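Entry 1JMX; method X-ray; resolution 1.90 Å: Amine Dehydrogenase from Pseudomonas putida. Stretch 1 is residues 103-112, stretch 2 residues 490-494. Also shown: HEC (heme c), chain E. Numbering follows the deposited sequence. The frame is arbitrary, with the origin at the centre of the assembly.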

ATOM      1  N   CYS A 103      -2.295  -5.813  -2.017  1.00 11.72           N
ATOM      2  CA  CYS A 103      -2.720  -4.482  -1.608  1.00 12.30           C
ATOM      3  C   CYS A 103      -2.422  -4.355  -0.124  1.00 12.20           C
ATOM      4  O   CYS A 103      -1.582  -3.557   0.291  1.00 12.32           O
ATOM      5  CB  CYS A 103      -4.217  -4.346  -1.859  1.00 12.46           C
ATOM      6  SG  CYS A 103      -4.603  -3.869  -3.532  1.00 11.78           S
ATOM      7  N   HIS A 104      -3.178  -5.107   0.668  1.00 11.58           N
ATOM      8  CA  HIS A 104      -2.988  -5.166   2.103  1.00 10.73           C
ATOM      9  C   HIS A 104      -2.350  -6.533   2.366  1.00  9.43           C
ATOM     10  O   HIS A 104      -2.134  -7.312   1.438  1.00 10.42           O
ATOM     11  CB  HIS A 104      -4.323  -5.013   2.855  1.00  9.13           C
ATOM     12  CG  HIS A 104      -5.429  -5.888   2.341  1.00  8.86           C
ATOM     13  ND1 HIS A 104      -5.443  -7.255   2.502  1.00  7.47           N
ATOM     14  CD2 HIS A 104      -6.562  -5.580   1.671  1.00  8.40           C
ATOM     15  CE1 HIS A 104      -6.534  -7.754   1.953  1.00  6.31           C
ATOM     16  NE2 HIS A 104      -7.232  -6.757   1.441  1.00 10.66           N
ATOM     17  N   SER A 105      -2.059  -6.825   3.624  1.00  9.36           N
ATOM     18  CA  SER A 105      -1.435  -8.090   3.989  1.00  9.98           C
ATOM     19  C   SER A 105      -2.352  -9.289   3.776  1.00 10.05           C
ATOM     20  O   SER A 105      -3.569  -9.151   3.735  1.00 10.34           O
ATOM     21  CB  SER A 105      -1.012  -8.050   5.461  1.00  9.39           C
ATOM     22  OG  SER A 105      -2.139  -8.100   6.315  1.00  9.15           O
ATOM     23  N   GLY A 106      -1.751 -10.464   3.620  1.00  9.82           N
ATOM     24  CA  GLY A 106      -2.513 -11.685   3.474  1.00  8.31           C
ATOM     25  C   GLY A 106      -2.997 -12.120   4.850  1.00  8.97           C
ATOM     26  O   GLY A 106      -3.889 -12.954   4.955  1.00  9.73           O
ATOM     27  N   ALA A 107      -2.394 -11.564   5.903  1.00  8.52           N
ATOM     28  CA  ALA A 107      -2.765 -11.876   7.285  1.00  7.73           C
ATOM     29  C   ALA A 107      -4.149 -11.328   7.621  1.00  7.77           C
ATOM     30  O   ALA A 107      -4.855 -11.899   8.443  1.00  7.75           O
ATOM     31  CB  ALA A 107      -1.738 -11.325   8.253  1.00  6.30           C
ATOM     32  N   ARG A 108      -4.518 -10.212   6.993  1.00  8.40           N
ATOM     33  CA  ARG A 108      -5.823  -9.579   7.192  1.00  8.81           C
ATOM     34  C   ARG A 108      -6.924 -10.550   6.751  1.00  9.98           C
ATOM     35  O   ARG A 108      -8.014 -10.577   7.313  1.00 10.96           O
ATOM     36  CB  ARG A 108      -5.904  -8.283   6.380  1.00  7.58           C
ATOM     37  CG  ARG A 108      -7.235  -7.564   6.476  1.00  9.65           C
ATOM     38  CD  ARG A 108      -7.320  -6.374   5.540  1.00  7.21           C
ATOM     39  NE  ARG A 108      -6.465  -5.270   5.959  1.00  6.58           N
ATOM     40  CZ  ARG A 108      -6.489  -4.058   5.418  1.00  6.96           C
ATOM     41  NH1 ARG A 108      -7.327  -3.785   4.432  1.00  7.05           N
ATOM     42  NH2 ARG A 108      -5.663  -3.120   5.846  1.00  6.42           N
ATOM     43  N   VAL A 109      -6.601 -11.369   5.759  1.00 11.05           N
ATOM     44  CA  VAL A 109      -7.507 -12.367   5.217  1.00 11.14           C
ATOM     45  C   VAL A 109      -7.573 -13.577   6.153  1.00 12.50           C
ATOM     46  O   VAL A 109      -8.657 -14.039   6.501  1.00 13.78           O
ATOM     47  CB  VAL A 109      -7.016 -12.834   3.826  1.00 10.81           C
ATOM     48  CG1 VAL A 109      -7.923 -13.909   3.264  1.00 11.27           C
ATOM     49  CG2 VAL A 109      -6.923 -11.656   2.878  1.00 10.39           C
ATOM     50  N   ALA A 110      -6.403 -14.073   6.557  1.00 11.61           N
ATOM     51  CA  ALA A 110      -6.285 -15.236   7.437  1.00  9.47           C
ATOM     52  C   ALA A 110      -6.810 -15.011   8.855  1.00  9.77           C
ATOM     53  O   ALA A 110      -7.049 -15.967   9.587  1.00 10.10           O
ATOM     54  CB  ALA A 110      -4.843 -15.713   7.477  1.00 10.74           C
ATOM     55  N   LEU A 111      -6.994 -13.752   9.242  1.00  9.67           N
ATOM     56  CA  LEU A 111      -7.513 -13.433  10.567  1.00  9.82           C
ATOM     57  C   LEU A 111      -9.039 -13.340  10.577  1.00 11.28           C
ATOM     58  O   LEU A 111      -9.635 -12.707  11.449  1.00 11.85           O
ATOM     59  CB  LEU A 111      -6.873 -12.152  11.114  1.00  7.98           C
ATOM     60  CG  LEU A 111      -5.447 -12.338  11.631  1.00  9.03           C
ATOM     61  CD1 LEU A 111      -4.793 -10.999  11.868  1.00  9.60           C
ATOM     62  CD2 LEU A 111      -5.458 -13.176  12.903  1.00  8.02           C
ATOM     63  N   GLN A 112      -9.660 -13.981   9.589  1.00 13.00           N
ATOM     64  CA  GLN A 112     -11.113 -14.021   9.459  1.00 13.40           C
ATOM     65  C   GLN A 112     -11.585 -15.420   9.063  1.00 13.04           C
ATOM     66  O   GLN A 112     -10.857 -16.186   8.436  1.00 13.68           O
ATOM     67  CB  GLN A 112     -11.609 -12.988   8.436  1.00 13.50           C
ATOM     68  CG  GLN A 112     -11.388 -11.540   8.851  1.00 12.74           C
ATOM     69  CD  GLN A 112     -12.296 -10.571   8.124  1.00  9.92           C
ATOM     70  OE1 GLN A 112     -13.324 -10.961   7.576  1.00 13.16           O
ATOM     71  NE2 GLN A 112     -11.931  -9.296   8.136  1.00  9.24           N
ATOM     72  N   ASN A 490      -4.226   3.947   7.280  1.00 16.74           N
ATOM     73  CA  ASN A 490      -3.556   3.047   8.212  1.00 17.94           C
ATOM     74  C   ASN A 490      -4.510   2.445   9.230  1.00 16.29           C
ATOM     75  O   ASN A 490      -4.569   2.888  10.370  1.00 16.90           O
ATOM     76  CB  ASN A 490      -2.439   3.795   8.945  1.00 22.12           C
ATOM     77  CG  ASN A 490      -1.048   3.325   8.545  1.00 26.70           C
ATOM     78  OD1 ASN A 490      -0.217   4.135   8.117  1.00 30.28           O
ATOM     79  ND2 ASN A 490      -0.775   2.024   8.709  1.00 26.70           N
ATOM     80  N   PRO A 491      -5.278   1.428   8.821  1.00 14.69           N
ATOM     81  CA  PRO A 491      -6.238   0.746   9.689  1.00 14.38           C
ATOM     82  C   PRO A 491      -5.477  -0.076  10.745  1.00 14.98           C
ATOM     83  O   PRO A 491      -4.256  -0.241  10.641  1.00 13.65           O
ATOM     84  CB  PRO A 491      -6.971  -0.174   8.714  1.00 13.05           C
ATOM     85  CG  PRO A 491      -6.708   0.420   7.372  1.00 14.67           C
ATOM     86  CD  PRO A 491      -5.301   0.848   7.471  1.00 11.94           C
ATOM     87  N   PRO A 492      -6.192  -0.598  11.767  1.00 14.47           N
ATOM     88  CA  PRO A 492      -5.666  -1.413  12.874  1.00 14.84           C
ATOM     89  C   PRO A 492      -4.879  -2.641  12.416  1.00 14.84           C
ATOM     90  O   PRO A 492      -3.955  -3.095  13.097  1.00 15.43           O
ATOM     91  CB  PRO A 492      -6.934  -1.823  13.609  1.00 15.17           C
ATOM     92  CG  PRO A 492      -7.783  -0.624  13.456  1.00 16.01           C
ATOM     93  CD  PRO A 492      -7.615  -0.294  11.996  1.00 14.10           C
ATOM     94  N   LEU A 493      -5.293  -3.201  11.286  1.00 13.38           N
ATOM     95  CA  LEU A 493      -4.634  -4.360  10.701  1.00 12.34           C
ATOM     96  C   LEU A 493      -4.038  -3.964   9.347  1.00 13.03           C
ATOM     97  O   LEU A 493      -4.692  -3.312   8.532  1.00 12.69           O
ATOM     98  CB  LEU A 493      -5.631  -5.513  10.531  1.00 11.53           C
ATOM     99  CG  LEU A 493      -6.197  -6.140  11.811  1.00 12.27           C
ATOM    100  CD1 LEU A 493      -7.160  -7.261  11.482  1.00 11.18           C
ATOM    101  CD2 LEU A 493      -5.057  -6.662  12.658  1.00 12.10           C
ATOM    102  N   PRO A 494      -2.764  -4.315   9.111  1.00 13.32           N
ATOM    103  CA  PRO A 494      -2.085  -3.998   7.851  1.00 12.25           C
ATOM    104  C   PRO A 494      -2.602  -4.828   6.670  1.00 13.20           C
ATOM    105  O   PRO A 494      -3.381  -5.784   6.887  1.00 12.80           O
ATOM    106  CB  PRO A 494      -0.628  -4.313   8.168  1.00 13.37           C
ATOM    107  CG  PRO A 494      -0.734  -5.451   9.133  1.00 14.22           C
ATOM    108  CD  PRO A 494      -1.850  -4.999  10.046  1.00 13.40           C
ATOM    109  OXT PRO A 494      -2.237  -4.495   5.527  1.00 14.02           O
TER
HETATM  110 FE   HEC E1001      -9.078  -6.655   0.580  1.00 10.57          FE
HETATM  111  CHA HEC E1001     -10.343  -4.933   3.149  1.00 10.63           C
HETATM  112  CHB HEC E1001     -10.130  -9.513   2.038  1.00  9.83           C
HETATM  113  CHC HEC E1001      -7.966  -8.413  -2.093  1.00  9.09           C
HETATM  114  CHD HEC E1001      -8.053  -3.732  -0.891  1.00  8.43           C
HETATM  115  NA  HEC E1001     -10.003  -7.120   2.239  1.00 10.74           N
HETATM  116  C1A HEC E1001     -10.457  -6.283   3.205  1.00 10.05           C
HETATM  117  C2A HEC E1001     -11.085  -6.994   4.283  1.00 11.18           C
HETATM  118  C3A HEC E1001     -11.009  -8.287   3.973  1.00 11.62           C
HETATM  119  C4A HEC E1001     -10.351  -8.362   2.697  1.00 10.97           C
HETATM  120  CMA HEC E1001     -11.535  -9.449   4.796  1.00 14.88           C
HETATM  121  CAA HEC E1001     -11.717  -6.363   5.503  1.00 13.26           C
HETATM  122  CBA HEC E1001     -13.210  -6.643   5.352  1.00 17.23           C
HETATM  123  CGA HEC E1001     -14.115  -6.097   6.427  1.00 19.05           C
HETATM  124  O1A HEC E1001     -13.672  -5.453   7.363  1.00 27.89           O
HETATM  125  O2A HEC E1001     -15.303  -6.316   6.316  1.00 27.15           O
HETATM  126  NB  HEC E1001      -9.046  -8.539   0.084  1.00 10.16           N
HETATM  127  C1B HEC E1001      -9.535  -9.624   0.812  1.00  9.93           C
HETATM  128  C2B HEC E1001      -9.389 -10.874   0.145  1.00  8.63           C
HETATM  129  C3B HEC E1001      -8.800 -10.574  -1.047  1.00  9.72           C
HETATM  130  C4B HEC E1001      -8.564  -9.125  -1.070  1.00  8.88           C
HETATM  131  CMB HEC E1001      -9.837 -12.253   0.669  1.00  9.77           C
HETATM  132  CAB HEC E1001      -8.494 -11.623  -2.106  1.00 10.90           C
HETATM  133  CBB HEC E1001      -9.432 -11.632  -3.316  1.00 12.58           C
HETATM  134  NC  HEC E1001      -8.174  -6.174  -1.111  1.00 10.31           N
HETATM  135  C1C HEC E1001      -7.772  -7.036  -2.109  1.00  9.19           C
HETATM  136  C2C HEC E1001      -7.132  -6.340  -3.187  1.00  8.77           C
HETATM  137  C3C HEC E1001      -7.136  -5.046  -2.861  1.00  9.58           C
HETATM  138  C4C HEC E1001      -7.804  -4.925  -1.570  1.00  9.19           C
HETATM  139  CMC HEC E1001      -6.563  -6.995  -4.448  1.00  8.10           C
HETATM  140  CAC HEC E1001      -6.416  -3.990  -3.670  1.00 10.74           C
HETATM  141  CBC HEC E1001      -7.122  -3.274  -4.806  1.00  9.76           C
HETATM  142  ND  HEC E1001      -9.178  -4.741   1.022  1.00 10.09           N
HETATM  143  C1D HEC E1001      -8.713  -3.645   0.324  1.00  9.73           C
HETATM  144  C2D HEC E1001      -9.024  -2.394   1.022  1.00  8.62           C
HETATM  145  C3D HEC E1001      -9.686  -2.800   2.165  1.00 11.55           C
HETATM  146  C4D HEC E1001      -9.748  -4.206   2.134  1.00 11.08           C
HETATM  147  CMD HEC E1001      -8.679  -0.982   0.558  1.00  7.02           C
HETATM  148  CAD HEC E1001     -10.297  -2.010   3.329  1.00 13.12           C
HETATM  149  CBD HEC E1001     -10.117  -0.529   3.337  1.00 19.88           C
HETATM  150  CGD HEC E1001      -8.936  -0.142   4.161  1.00 17.03           C
HETATM  151  O1D HEC E1001      -8.018  -0.978   4.322  1.00 18.53           O
HETATM  152  O2D HEC E1001      -8.906   1.005   4.661  1.00 21.34           O

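Pro494, Arg108 and Leu493 bury the most surface in this contact, and the polar part of it is organised by the C-terminal carboxylate of Pro494. Because the chain ends here, both carboxylate oxygens are free to accept, and the CA-to-CB bond of Pro494 points away from the first stretch, so the residue engages mainly through its terminal group. Ser105 meets both oxygens. Its backbone N donates to Pro494 OXT at 3.0 Å with an N-H...acceptor angle of 162°, close to linear, while Ser105 OG donates to Pro494 O at 2.7 Å. Ser105 OG also accepts from Arg108 N at 3.3 Å (140°), a capping bond at the turn into the helix, so one side chain ties the carboxylate to the helix start.

Arg108 reaches across with chi1 and chi2 both t and chi3 turned to m. Arg108 NH2 donates to Leu493 O at 2.9 Å and 146°, with that oxygen near the guanidinium plane. The bond from Arg108 NE to Pro494 O is longer and more bent, 3.3 Å and 136°. Pro494 OXT lies 3.7 Å from Arg108 NH2 but well out of the guanidinium plane; this long salt bridge is therefore a matter of charge, with no N-H directed at the oxygen. The remaining nitrogen, Arg108 NH1, donates to heme O1D at 2.9 Å (143°), so the same guanidinium joins the C-terminus to a heme propionate.

Leu493 contributes its carbonyl to Arg108 and its side chain to a looser apolar contact, Leu111 CD1 to Leu493 CD2 at 4.4 Å. The heme also anchors the first stretch beside the contact: Cys103 SG is bonded to heme CAC at 1.8 Å, and His104 NE2 binds the iron, FE, at 2.0 Å. His104 ND1 donates to Ser105 O at 2.9 Å and 168°, which links the iron ligand to the residue that holds the carboxylate.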